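Local coordinates for protein putative c-1-tetrahydrofolate synthase, cytoplasmic (Leishmania major, PDB 4A26) that probably oxidises N5,N10-methylenetetrahydrofolate with NADP+ and hydrolyses the methenyl product, two steps of one-carbon metabolism carried out by one homodimeric enzyme, at residues Asp24-Leu29 / Ala63-Ala68; His97-Gln102 / Glu116-His121; Thr191-His196 / Ile205-Thr210. All blocks are in the same frame, centred on the assembly; numbering follows the deposited sequence.

Interaction 1 of 3, residues Asp24-Leu29 / Ala63-Ala68; sequences DKVAAL and AEVGMA
Val26 carries the whole of this contact for helix 11-32, reaching across to Val65, Gly66 and Met67 where the chain leaves helix 49-64. Along the helix, Lys25 comes first and lies against helix 279-297, packing on Leu290, with a long, weak ion pair to Glu287. Next, Val26 points its CB at the other segment. With CG1 anti to the backbone N (chi1 169°) and CG2 beside that N, its two methyls split the work. CG1 goes to the backbone: it sits 3.5 Å from the carbonyl O of Val65 and 3.7 Å from the carbonyl O of Gly66. CG2 takes the apolar side, 3.6 Å from Val65 CG1; the two valine side chains cross at about a right angle. The same CG2 has the methyl CE of Met67 at 4.3 Å, brought there by a side chain extended through its last two torsions. Gly66 is the backbone's closest approach, its CA 6.7 Å from that of Val26. Its phi is 85°, at which a CB would run into the preceding carbonyl O, and at Ala68 the chain enters strand 68-74. Val37 and Pro38 also pack on Val26, and Pro38 touches Met67 as well. About a turn on, Leu29 packs on Leu290 and Phe293 of helix 279-297, which Met67 meets at Leu286. Val26 thus packs on a Schellman motif, the glycine-ended C-terminus of a helix, at a helix-to-strand connection in the alpha/beta catalytic domain.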
ATOM      1  N   ASP A  24      28.720  12.292   9.329  1.00 37.28           N
ATOM      2  CA  ASP A  24      29.905  11.480   9.029  1.00 38.48           C
ATOM      3  C   ASP A  24      29.823  10.820   7.653  1.00 38.33           C
ATOM      4  O   ASP A  24      30.790  10.854   6.891  1.00 39.52           O
ATOM      5  CB  ASP A  24      30.115  10.408  10.107  1.00 38.62           C
ATOM      6  CG  ASP A  24      30.633  10.981  11.421  1.00 39.41           C
ATOM      7  OD1 ASP A  24      30.762  12.217  11.540  1.00 39.89           O
ATOM      8  OD2 ASP A  24      30.914  10.184  12.341  1.00 39.34           O
ATOM      9  N   LYS A  25      28.674  10.225   7.337  1.00 37.14           N
ATOM     10  CA  LYS A  25      28.472   9.578   6.033  1.00 37.20           C
ATOM     11  C   LYS A  25      28.654  10.566   4.883  1.00 37.44           C
ATOM     12  O   LYS A  25      29.391  10.293   3.935  1.00 38.58           O
ATOM     13  CB  LYS A  25      27.087   8.930   5.949  1.00 35.91           C
ATOM     14  CG  LYS A  25      26.949   7.654   6.771  1.00 36.34           C
ATOM     15  CD  LYS A  25      25.524   7.128   6.730  1.00 36.01           C
ATOM     16  CE  LYS A  25      25.304   6.005   7.734  1.00 36.19           C
ATOM     17  NZ  LYS A  25      23.880   5.556   7.741  1.00 35.39           N
ATOM     18  N   VAL A  26      27.990  11.714   4.983  1.00 36.49           N
ATOM     19  CA  VAL A  26      28.134  12.787   4.001  1.00 36.77           C
ATOM     20  C   VAL A  26      29.594  13.243   3.857  1.00 38.48           C
ATOM     21  O   VAL A  26      30.043  13.545   2.755  1.00 39.30           O
ATOM     22  CB  VAL A  26      27.239  13.995   4.363  1.00 35.91           C
ATOM     23  CG1 VAL A  26      27.586  15.213   3.515  1.00 36.54           C
ATOM     24  CG2 VAL A  26      25.770  13.630   4.189  1.00 34.48           C
ATOM     25  N   ALA A  27      30.324  13.281   4.970  1.00 39.19           N
ATOM     26  CA  ALA A  27      31.741  13.663   4.963  1.00 40.97           C
ATOM     27  C   ALA A  27      32.617  12.588   4.323  1.00 42.09           C
ATOM     28  O   ALA A  27      33.639  12.897   3.713  1.00 43.80           O
ATOM     29  CB  ALA A  27      32.218  13.951   6.379  1.00 41.55           C
ATOM     30  N   ALA A  28      32.220  11.329   4.478  1.00 41.29           N
ATOM     31  CA  ALA A  28      32.945  10.207   3.886  1.00 42.43           C
ATOM     32  C   ALA A  28      32.779  10.183   2.369  1.00 42.59           C
ATOM     33  O   ALA A  28      33.737   9.915   1.644  1.00 44.68           O
ATOM     34  CB  ALA A  28      32.476   8.883   4.494  1.00 41.64           C
ATOM     35  N   LEU A  29      31.565  10.463   1.896  1.00 40.82           N
ATOM     36  CA  LEU A  29      31.278  10.482   0.458  1.00 40.95           C
ATOM     37  C   LEU A  29      31.939  11.664  -0.258  1.00 41.96           C
ATOM     38  O   LEU A  29      32.251  11.576  -1.443  1.00 43.01           O
ATOM     39  CB  LEU A  29      29.768  10.498   0.205  1.00 38.97           C
ATOM     40  CG  LEU A  29      28.986   9.255   0.641  1.00 37.98           C
ATOM     41  CD1 LEU A  29      27.485   9.510   0.546  1.00 36.08           C
ATOM     42  CD2 LEU A  29      29.375   8.037  -0.186  1.00 38.87           C
ATOM     43  N   ALA A  63      22.024  21.757   7.016  1.00 36.62           N
ATOM     44  CA  ALA A  63      23.304  22.449   7.184  1.00 37.81           C
ATOM     45  C   ALA A  63      24.214  21.767   8.219  1.00 38.34           C
ATOM     46  O   ALA A  63      25.431  21.737   8.038  1.00 39.17           O
ATOM     47  CB  ALA A  63      23.073  23.907   7.560  1.00 38.91           C
ATOM     48  N   GLU A  64      23.626  21.230   9.291  1.00 37.97           N
ATOM     49  CA  GLU A  64      24.388  20.511  10.327  1.00 38.59           C
ATOM     50  C   GLU A  64      25.059  19.242   9.806  1.00 37.56           C
ATOM     51  O   GLU A  64      26.107  18.842  10.312  1.00 38.52           O
ATOM     52  CB  GLU A  64      23.489  20.117  11.498  1.00 38.56           C
ATOM     53  CG  GLU A  64      22.981  21.277  12.331  1.00 40.94           C
ATOM     54  CD  GLU A  64      21.966  20.835  13.372  1.00 42.27           C
ATOM     55  OE1 GLU A  64      22.105  19.707  13.906  1.00 42.75           O
ATOM     56  OE2 GLU A  64      21.023  21.613  13.643  1.00 43.30           O
ATOM     57  N   VAL A  65      24.435  18.613   8.813  1.00 35.75           N
ATOM     58  CA  VAL A  65      24.922  17.365   8.226  1.00 35.00           C
ATOM     59  C   VAL A  65      25.857  17.605   7.023  1.00 35.35           C
ATOM     60  O   VAL A  65      26.485  16.674   6.523  1.00 35.39           O
ATOM     61  CB  VAL A  65      23.718  16.461   7.827  1.00 33.57           C
ATOM     62  CG1 VAL A  65      24.137  15.348   6.888  1.00 33.63           C
ATOM     63  CG2 VAL A  65      23.059  15.890   9.073  1.00 32.78           C
ATOM     64  N   GLY A  66      25.958  18.853   6.574  1.00 35.73           N
ATOM     65  CA  GLY A  66      26.848  19.208   5.471  1.00 36.44           C
ATOM     66  C   GLY A  66      26.248  19.000   4.092  1.00 35.56           C
ATOM     67  O   GLY A  66      26.977  18.825   3.114  1.00 36.15           O
ATOM     68  N   MET A  67      24.919  19.021   4.013  1.00 34.30           N
ATOM     69  CA  MET A  67      24.216  18.942   2.740  1.00 33.63           C
ATOM     70  C   MET A  67      24.057  20.332   2.144  1.00 33.96           C
ATOM     71  O   MET A  67      24.107  21.333   2.862  1.00 34.37           O
ATOM     72  CB  MET A  67      22.832  18.319   2.926  1.00 32.51           C
ATOM     73  CG  MET A  67      22.861  16.831   3.179  1.00 32.54           C
ATOM     74  SD  MET A  67      21.213  16.137   3.395  1.00 32.18           S
ATOM     75  CE  MET A  67      21.610  14.394   3.546  1.00 31.51           C
ATOM     76  N   ALA A  68      23.863  20.384   0.830  1.00 33.82           N
ATOM     77  CA  ALA A  68      23.512  21.632   0.163  1.00 34.13           C
ATOM     78  C   ALA A  68      22.020  21.861   0.347  1.00 33.25           C
ATOM     79  O   ALA A  68      21.262  20.918   0.570  1.00 32.55           O
ATOM     80  CB  ALA A  68      23.870  21.575  -1.314  1.00 34.56           C
TER

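Interaction 2 of 3, residues His97-Gln102 / Glu116-His121; sequences HGIIVQ and EKIHPH
Ile99 and Ile118 hold the same rotamer, CG1 beside the backbone N (chi1 -65° and -64°) and the outer chain extended, and both point their CB atoms at the opposite segment. Running in opposite directions, the two side chains slide past each other, so the CG2 branch of Ile99 lies alongside the CG1-CD1 arm of Ile118. This joins edge strand 98-101 of the three-stranded parallel sheet in the alpha/beta catalytic domain to the loop that follows helix 111-116. Ile99 CG2 is 4.0 Å from Ile118 CG1, and Val101, two residues along on the same side of the strand, brings its CG2 to 4.4 Å from Ile118 CD1. Helix 80-91 adds to the apolar layer, with Leu90 against Ile99 and Val87 against Ile118. The side-chain amide of Asn91, at the end of that helix, bonds the loop backbone twice, ND2 to Lys117 O and OD1 to His119 N. Just past the loop segment, Lys122 shares a backbone hydrogen bond with Ile99; at the segment's other end, Glu116 makes a salt bridge to Arg140 of the second subunit. CD1 of Ile118 also rests near the main chain, 3.9 Å from the carbonyl O of Ile99.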
ATOM      1  N   HIS A  97      18.909  16.493  -5.065  1.00 33.82           N
ATOM      2  CA  HIS A  97      18.581  15.065  -5.026  1.00 33.82           C
ATOM      3  C   HIS A  97      17.233  14.795  -4.374  1.00 33.31           C
ATOM      4  O   HIS A  97      16.555  13.838  -4.735  1.00 34.04           O
ATOM      5  CB  HIS A  97      19.685  14.301  -4.296  1.00 33.82           C
ATOM      6  CG  HIS A  97      21.044  14.520  -4.880  1.00 34.03           C
ATOM      7  ND1 HIS A  97      21.796  15.642  -4.608  1.00 33.20           N
ATOM      8  CD2 HIS A  97      21.777  13.777  -5.740  1.00 35.00           C
ATOM      9  CE1 HIS A  97      22.936  15.577  -5.269  1.00 34.56           C
ATOM     10  NE2 HIS A  97      22.949  14.455  -5.965  1.00 35.69           N
ATOM     11  N   GLY A  98      16.858  15.627  -3.405  1.00 32.75           N
ATOM     12  CA  GLY A  98      15.535  15.567  -2.780  1.00 32.43           C
ATOM     13  C   GLY A  98      14.742  16.825  -3.094  1.00 32.55           C
ATOM     14  O   GLY A  98      15.305  17.926  -3.172  1.00 32.32           O
ATOM     15  N   ILE A  99      13.434  16.657  -3.279  1.00 32.86           N
ATOM     16  CA  ILE A  99      12.540  17.765  -3.616  1.00 33.10           C
ATOM     17  C   ILE A  99      11.264  17.676  -2.793  1.00 33.35           C
ATOM     18  O   ILE A  99      10.513  16.711  -2.913  1.00 33.70           O
ATOM     19  CB  ILE A  99      12.163  17.756  -5.118  1.00 33.74           C
ATOM     20  CG1 ILE A  99      13.399  18.017  -5.985  1.00 33.84           C
ATOM     21  CG2 ILE A  99      11.098  18.805  -5.415  1.00 33.80           C
ATOM     22  CD1 ILE A  99      13.145  17.895  -7.482  1.00 34.74           C
ATOM     23  N   ILE A 100      11.030  18.679  -1.949  1.00 33.55           N
ATOM     24  CA  ILE A 100       9.763  18.793  -1.225  1.00 34.24           C
ATOM     25  C   ILE A 100       9.062  20.106  -1.572  1.00 35.02           C
ATOM     26  O   ILE A 100       9.706  21.134  -1.760  1.00 34.72           O
ATOM     27  CB  ILE A 100       9.936  18.683   0.311  1.00 33.91           C
ATOM     28  CG1 ILE A 100      10.965  19.690   0.840  1.00 33.90           C
ATOM     29  CG2 ILE A 100      10.355  17.282   0.686  1.00 33.52           C
ATOM     30  CD1 ILE A 100      10.835  19.974   2.328  1.00 33.96           C
ATOM     31  N   VAL A 101       7.739  20.042  -1.681  1.00 36.13           N
ATOM     32  CA  VAL A 101       6.911  21.222  -1.847  1.00 37.19           C
ATOM     33  C   VAL A 101       6.208  21.445  -0.527  1.00 37.90           C
ATOM     34  O   VAL A 101       5.467  20.574  -0.068  1.00 38.49           O
ATOM     35  CB  VAL A 101       5.863  21.029  -2.949  1.00 38.17           C
ATOM     36  CG1 VAL A 101       4.846  22.153  -2.913  1.00 39.49           C
ATOM     37  CG2 VAL A 101       6.538  20.956  -4.311  1.00 38.06           C
ATOM     38  N   GLN A 102       6.450  22.600   0.087  1.00 38.23           N
ATOM     39  CA  GLN A 102       5.916  22.889   1.415  1.00 38.97           C
ATOM     40  C   GLN A 102       4.411  23.117   1.350  1.00 40.40           C
ATOM     41  O   GLN A 102       3.936  23.955   0.581  1.00 41.28           O
ATOM     42  CB  GLN A 102       6.606  24.111   2.019  1.00 39.12           C
ATOM     43  CG  GLN A 102       6.285  24.345   3.494  1.00 40.27           C
ATOM     44  CD  GLN A 102       6.715  23.192   4.389  1.00 39.63           C
ATOM     45  OE1 GLN A 102       7.781  22.595   4.192  1.00 37.66           O
ATOM     46  NE2 GLN A 102       5.888  22.878   5.385  1.00 40.30           N
ATOM     47  N   GLU A 116       2.865  15.572  -8.582  1.00 44.32           N
ATOM     48  CA  GLU A 116       3.009  14.552  -9.628  1.00 45.32           C
ATOM     49  C   GLU A 116       4.169  14.901 -10.570  1.00 44.53           C
ATOM     50  O   GLU A 116       4.821  14.005 -11.113  1.00 44.78           O
ATOM     51  CB  GLU A 116       1.699  14.380 -10.416  1.00 47.77           C
ATOM     52  CG  GLU A 116       1.323  12.922 -10.730  1.00 50.04           C
ATOM     53  CD  GLU A 116       0.755  12.156  -9.524  1.00 50.85           C
ATOM     54  OE1 GLU A 116       0.938  12.604  -8.367  1.00 50.13           O
ATOM     55  OE2 GLU A 116       0.127  11.092  -9.736  1.00 52.08           O
ATOM     56  N   LYS A 117       4.424  16.202 -10.740  1.00 43.50           N
ATOM     57  CA  LYS A 117       5.555  16.700 -11.536  1.00 42.77           C
ATOM     58  C   LYS A 117       6.910  16.240 -11.011  1.00 41.12           C
ATOM     59  O   LYS A 117       7.857  16.108 -11.787  1.00 41.21           O
ATOM     60  CB  LYS A 117       5.558  18.235 -11.600  1.00 42.24           C
ATOM     61  CG  LYS A 117       4.846  18.812 -12.802  1.00 44.33           C
ATOM     62  CD  LYS A 117       5.734  18.843 -14.046  1.00 45.45           C
ATOM     63  CE  LYS A 117       4.936  19.249 -15.287  1.00 47.76           C
ATOM     64  NZ  LYS A 117       5.765  19.325 -16.528  1.00 48.64           N
ATOM     65  N   ILE A 118       7.013  16.025  -9.702  1.00 39.67           N
ATOM     66  CA  ILE A 118       8.277  15.598  -9.108  1.00 38.28           C
ATOM     67  C   ILE A 118       8.652  14.229  -9.661  1.00 38.82           C
ATOM     68  O   ILE A 118       7.801  13.351  -9.791  1.00 39.83           O
ATOM     69  CB  ILE A 118       8.212  15.524  -7.564  1.00 37.23           C
ATOM     70  CG1 ILE A 118       7.958  16.910  -6.961  1.00 36.66           C
ATOM     71  CG2 ILE A 118       9.512  14.954  -7.002  1.00 35.98           C
ATOM     72  CD1 ILE A 118       7.546  16.875  -5.499  1.00 35.64           C
ATOM     73  N   HIS A 119       9.926  14.065 -10.001  1.00 38.23           N
ATOM     74  CA  HIS A 119      10.428  12.792 -10.482  1.00 39.03           C
ATOM     75  C   HIS A 119      10.449  11.790  -9.325  1.00 38.43           C
ATOM     76  O   HIS A 119      10.906  12.122  -8.230  1.00 37.03           O
ATOM     77  CB  HIS A 119      11.819  12.959 -11.095  1.00 38.99           C
ATOM     78  CG  HIS A 119      11.792  13.398 -12.525  1.00 40.42           C
ATOM     79  ND1 HIS A 119      12.757  13.029 -13.437  1.00 41.66           N
ATOM     80  CD2 HIS A 119      10.898  14.151 -13.209  1.00 41.38           C
ATOM     81  CE1 HIS A 119      12.468  13.550 -14.615  1.00 43.15           C
ATOM     82  NE2 HIS A 119      11.345  14.237 -14.504  1.00 42.77           N
ATOM     83  N   PRO A 120       9.936  10.566  -9.558  1.00 39.58           N
ATOM     84  CA  PRO A 120       9.868   9.532  -8.520  1.00 39.11           C
ATOM     85  C   PRO A 120      11.139   9.377  -7.691  1.00 37.74           C
ATOM     86  O   PRO A 120      11.050   9.130  -6.485  1.00 36.80           O
ATOM     87  CB  PRO A 120       9.609   8.258  -9.322  1.00 41.05           C
ATOM     88  CG  PRO A 120       8.845   8.718 -10.500  1.00 42.64           C
ATOM     89  CD  PRO A 120       9.339  10.101 -10.825  1.00 41.53           C
ATOM     90  N   HIS A 121      12.300   9.526  -8.330  1.00 37.74           N
ATOM     91  CA  HIS A 121      13.590   9.322  -7.666  1.00 36.86           C
ATOM     92  C   HIS A 121      14.090  10.537  -6.869  1.00 35.19           C
ATOM     93  O   HIS A 121      15.144  10.463  -6.238  1.00 34.60           O
ATOM     94  CB  HIS A 121      14.657   8.848  -8.677  1.00 38.07           C
ATOM     95  CG  HIS A 121      15.162   9.922  -9.598  1.00 38.61           C
ATOM     96  ND1 HIS A 121      14.615  10.157 -10.842  1.00 39.63           N
ATOM     97  CD2 HIS A 121      16.179  10.806  -9.463  1.00 37.57           C
ATOM     98  CE1 HIS A 121      15.265  11.148 -11.426  1.00 39.44           C
ATOM     99  NE2 HIS A 121      16.220  11.558 -10.612  1.00 38.16           N
TER

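Interaction 3 of 3, residues Thr191-His196 / Ile205-Thr210; sequences TVTIVH and IDYLRT
Thr193 lays its methyl on the ring of Tyr207, and the torsions of both residues put it there. In Thr193, CG2 is anti to the backbone N while OG1 sits beside that N (chi1 -50°). In Tyr207, CG lies beside the backbone N (chi1 -75°), and the ring reaches from the helix toward the strand, crossing the threonine side chain at about a right angle. The result is a CH-pi contact: CG2 of Thr193 stands 3.6 Å from the centroid of the Tyr207 ring, only 12° off the ring normal, close to every ring carbon. Val195, two residues on, adds a looser touch from an oblique direction, its CG2 4.5 Å from Tyr207 CD2. Strand 191-195 is an outer strand of the parallel sheet in the Rossmann-type NAD(P)-binding domain, and helix 201-209 belongs to the beta-alpha-beta crossover that leads from it to strand 213-216. Val192 packs instead on helix 178-187. The dimer interface is here too: Thr193 OG1 hydrogen-bonds Thr193 OG1 of the second subunit, and Val192 and Thr193 join an antiparallel ladder with that chain. Arg167 of the second subunit makes a cation-pi contact with Tyr207 and a salt bridge to Asp206 OD2. Asp206 OD1 takes a salt bridge with weak hydrogen bonds from Arg209, lying in the guanidinium plane at its edge, 3.3 Å from NH2.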
ATOM      1  N   THR A 191       2.292  -8.723  12.891  1.00 24.54           N
ATOM      2  CA  THR A 191       0.952  -8.934  12.381  1.00 24.50           C
ATOM      3  C   THR A 191       0.145  -7.704  12.769  1.00 23.13           C
ATOM      4  O   THR A 191      -0.003  -7.402  13.951  1.00 21.96           O
ATOM      5  CB  THR A 191       0.348 -10.235  12.919  1.00 25.46           C
ATOM      6  OG1 THR A 191       1.220 -11.326  12.588  1.00 27.03           O
ATOM      7  CG2 THR A 191      -1.011 -10.489  12.309  1.00 26.06           C
ATOM      8  N   VAL A 192      -0.343  -6.980  11.760  1.00 23.18           N
ATOM      9  CA  VAL A 192      -0.847  -5.623  11.959  1.00 22.38           C
ATOM     10  C   VAL A 192      -2.362  -5.515  11.804  1.00 23.11           C
ATOM     11  O   VAL A 192      -2.944  -6.089  10.884  1.00 24.17           O
ATOM     12  CB  VAL A 192      -0.178  -4.637  10.978  1.00 22.29           C
ATOM     13  CG1 VAL A 192      -0.408  -3.187  11.424  1.00 20.93           C
ATOM     14  CG2 VAL A 192       1.321  -4.934  10.852  1.00 21.98           C
ATOM     15  N   THR A 193      -2.984  -4.775  12.722  1.00 22.81           N
ATOM     16  CA  THR A 193      -4.392  -4.390  12.625  1.00 23.59           C
ATOM     17  C   THR A 193      -4.506  -2.866  12.639  1.00 23.34           C
ATOM     18  O   THR A 193      -3.951  -2.203  13.521  1.00 22.55           O
ATOM     19  CB  THR A 193      -5.195  -4.925  13.812  1.00 23.74           C
ATOM     20  OG1 THR A 193      -4.935  -6.324  13.974  1.00 24.71           O
ATOM     21  CG2 THR A 193      -6.678  -4.694  13.600  1.00 24.55           C
ATOM     22  N   ILE A 194      -5.229  -2.316  11.666  1.00 24.21           N
ATOM     23  CA  ILE A 194      -5.391  -0.869  11.557  1.00 24.23           C
ATOM     24  C   ILE A 194      -6.762  -0.477  12.086  1.00 24.88           C
ATOM     25  O   ILE A 194      -7.773  -0.791  11.478  1.00 26.16           O
ATOM     26  CB  ILE A 194      -5.231  -0.384  10.099  1.00 25.01           C
ATOM     27  CG1 ILE A 194      -3.856  -0.789   9.553  1.00 24.37           C
ATOM     28  CG2 ILE A 194      -5.390   1.130  10.020  1.00 25.34           C
ATOM     29  CD1 ILE A 194      -3.793  -0.851   8.043  1.00 25.04           C
ATOM     30  N   VAL A 195      -6.785   0.192  13.234  1.00 24.37           N
ATOM     31  CA  VAL A 195      -8.025   0.708  13.803  1.00 25.38           C
ATOM     32  C   VAL A 195      -8.296   2.105  13.240  1.00 26.53           C
ATOM     33  O   VAL A 195      -7.358   2.892  13.030  1.00 25.78           O
ATOM     34  CB  VAL A 195      -7.960   0.767  15.345  1.00 24.82           C
ATOM     35  CG1 VAL A 195      -9.278   1.265  15.909  1.00 26.12           C
ATOM     36  CG2 VAL A 195      -7.620  -0.598  15.919  1.00 23.29           C
ATOM     37  N   HIS A 196      -9.576   2.401  13.006  1.00 28.31           N
ATOM     38  CA  HIS A 196      -9.998   3.649  12.363  1.00 29.96           C
ATOM     39  C   HIS A 196     -11.410   4.070  12.806  1.00 32.27           C
ATOM     40  O   HIS A 196     -12.005   3.436  13.679  1.00 32.43           O
ATOM     41  CB  HIS A 196      -9.912   3.494  10.834  1.00 30.67           C
ATOM     42  CG  HIS A 196     -10.484   2.208  10.317  1.00 31.36           C
ATOM     43  ND1 HIS A 196     -11.840   1.971  10.240  1.00 33.53           N
ATOM     44  CD2 HIS A 196      -9.882   1.093   9.838  1.00 30.73           C
ATOM     45  CE1 HIS A 196     -12.048   0.762   9.746  1.00 33.71           C
ATOM     46  NE2 HIS A 196     -10.876   0.209   9.493  1.00 32.06           N
ATOM     47  N   ILE A 205     -10.486  -1.684  21.751  1.00 32.34           N
ATOM     48  CA  ILE A 205      -9.997  -2.159  23.046  1.00 32.15           C
ATOM     49  C   ILE A 205      -9.520  -3.615  22.980  1.00 31.44           C
ATOM     50  O   ILE A 205      -8.457  -3.939  23.510  1.00 30.83           O
ATOM     51  CB  ILE A 205     -11.069  -2.015  24.163  1.00 33.72           C
ATOM     52  CG1 ILE A 205     -11.301  -0.537  24.491  1.00 34.54           C
ATOM     53  CG2 ILE A 205     -10.635  -2.755  25.425  1.00 33.34           C
ATOM     54  CD1 ILE A 205     -12.411  -0.291  25.485  1.00 35.99           C
ATOM     55  N   ASP A 206     -10.294  -4.481  22.324  1.00 31.93           N
ATOM     56  CA  ASP A 206      -9.956  -5.905  22.238  1.00 31.70           C
ATOM     57  C   ASP A 206      -8.640  -6.125  21.498  1.00 30.54           C
ATOM     58  O   ASP A 206      -7.800  -6.907  21.941  1.00 30.28           O
ATOM     59  CB  ASP A 206     -11.079  -6.704  21.564  1.00 32.58           C
ATOM     60  CG  ASP A 206     -10.842  -8.213  21.614  1.00 32.90           C
ATOM     61  OD1 ASP A 206     -10.383  -8.714  22.662  1.00 33.69           O
ATOM     62  OD2 ASP A 206     -11.120  -8.902  20.608  1.00 32.93           O
ATOM     63  N   TYR A 207      -8.464  -5.425  20.379  1.00 30.22           N
ATOM     64  CA  TYR A 207      -7.221  -5.498  19.613  1.00 29.30           C
ATOM     65  C   TYR A 207      -6.022  -5.030  20.435  1.00 28.71           C
ATOM     66  O   TYR A 207      -4.976  -5.685  20.437  1.00 28.51           O
ATOM     67  CB  TYR A 207      -7.314  -4.665  18.333  1.00 29.29           C
ATOM     68  CG  TYR A 207      -8.154  -5.279  17.231  1.00 30.02           C
ATOM     69  CD1 TYR A 207      -7.786  -6.480  16.635  1.00 30.15           C
ATOM     70  CD2 TYR A 207      -9.299  -4.643  16.767  1.00 30.98           C
ATOM     71  CE1 TYR A 207      -8.546  -7.039  15.615  1.00 31.53           C
ATOM     72  CE2 TYR A 207     -10.068  -5.195  15.753  1.00 32.45           C
ATOM     73  CZ  TYR A 207      -9.687  -6.391  15.179  1.00 32.62           C
ATOM     74  OH  TYR A 207     -10.447  -6.937  14.168  1.00 34.61           O
ATOM     75  N   LEU A 208      -6.176  -3.903  21.130  1.00 28.86           N
ATOM     76  CA  LEU A 208      -5.101  -3.357  21.975  1.00 28.51           C
ATOM     77  C   LEU A 208      -4.711  -4.285  23.129  1.00 28.96           C
ATOM     78  O   LEU A 208      -3.565  -4.273  23.575  1.00 28.69           O
ATOM     79  CB  LEU A 208      -5.495  -1.985  22.546  1.00 29.05           C
ATOM     80  CG  LEU A 208      -5.313  -0.765  21.645  1.00 28.34           C
ATOM     81  CD1 LEU A 208      -5.865   0.455  22.341  1.00 28.57           C
ATOM     82  CD2 LEU A 208      -3.850  -0.552  21.287  1.00 26.92           C
ATOM     83  N   ARG A 209      -5.669  -5.082  23.609  1.00 29.82           N
ATOM     84  CA  ARG A 209      -5.446  -5.992  24.737  1.00 30.49           C
ATOM     85  C   ARG A 209      -4.265  -6.937  24.505  1.00 29.99           C
ATOM     86  O   ARG A 209      -3.576  -7.312  25.455  1.00 30.63           O
ATOM     87  CB  ARG A 209      -6.713  -6.808  25.019  1.00 31.43           C
ATOM     88  CG  ARG A 209      -6.654  -7.648  26.295  1.00 33.44           C
ATOM     89  CD  ARG A 209      -7.963  -8.397  26.565  1.00 35.82           C
ATOM     90  NE  ARG A 209      -8.402  -9.204  25.424  1.00 37.05           N
ATOM     91  CZ  ARG A 209      -7.858 -10.366  25.050  1.00 38.63           C
ATOM     92  NH1 ARG A 209      -6.828 -10.894  25.716  1.00 39.34           N
ATOM     93  NH2 ARG A 209      -8.346 -11.010  23.994  1.00 38.61           N
ATOM     94  N   THR A 210      -4.037  -7.320  23.249  1.00 29.12           N
ATOM     95  CA  THR A 210      -2.958  -8.246  22.904  1.00 29.00           C
ATOM     96  C   THR A 210      -1.833  -7.600  22.082  1.00 27.93           C
ATOM     97  O   THR A 210      -0.943  -8.300  21.605  1.00 27.94           O
ATOM     98  CB  THR A 210      -3.510  -9.454  22.129  1.00 29.34           C
ATOM     99  OG1 THR A 210      -3.970  -9.028  20.842  1.00 29.64           O
ATOM    100  CG2 THR A 210      -4.661 -10.099  22.894  1.00 30.23           C
TER

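How the interactions relate
The three contacts follow one another along the chain without interleaving. Interactions 1 and 2 both lie in the catalytic domain, their centres 21 Å apart and their nearest atoms about 7 Å apart. They are tied to opposite edges of one parallel sheet, since 63-68 runs into strand 68-74 and 97-102 holds strand 98-101, with strand 39-45 between them. Helix 279-297, from the far end of the chain, lies against both. Interaction 3 sits across the chain's centre, its centre 40 Å from that of interaction 1 and 34 Å from that of interaction 2. The work is thus divided: interactions 1 and 2 shape the catalytic domain, while interaction 3 belongs to the nucleotide-binding domain, at the dimer interface.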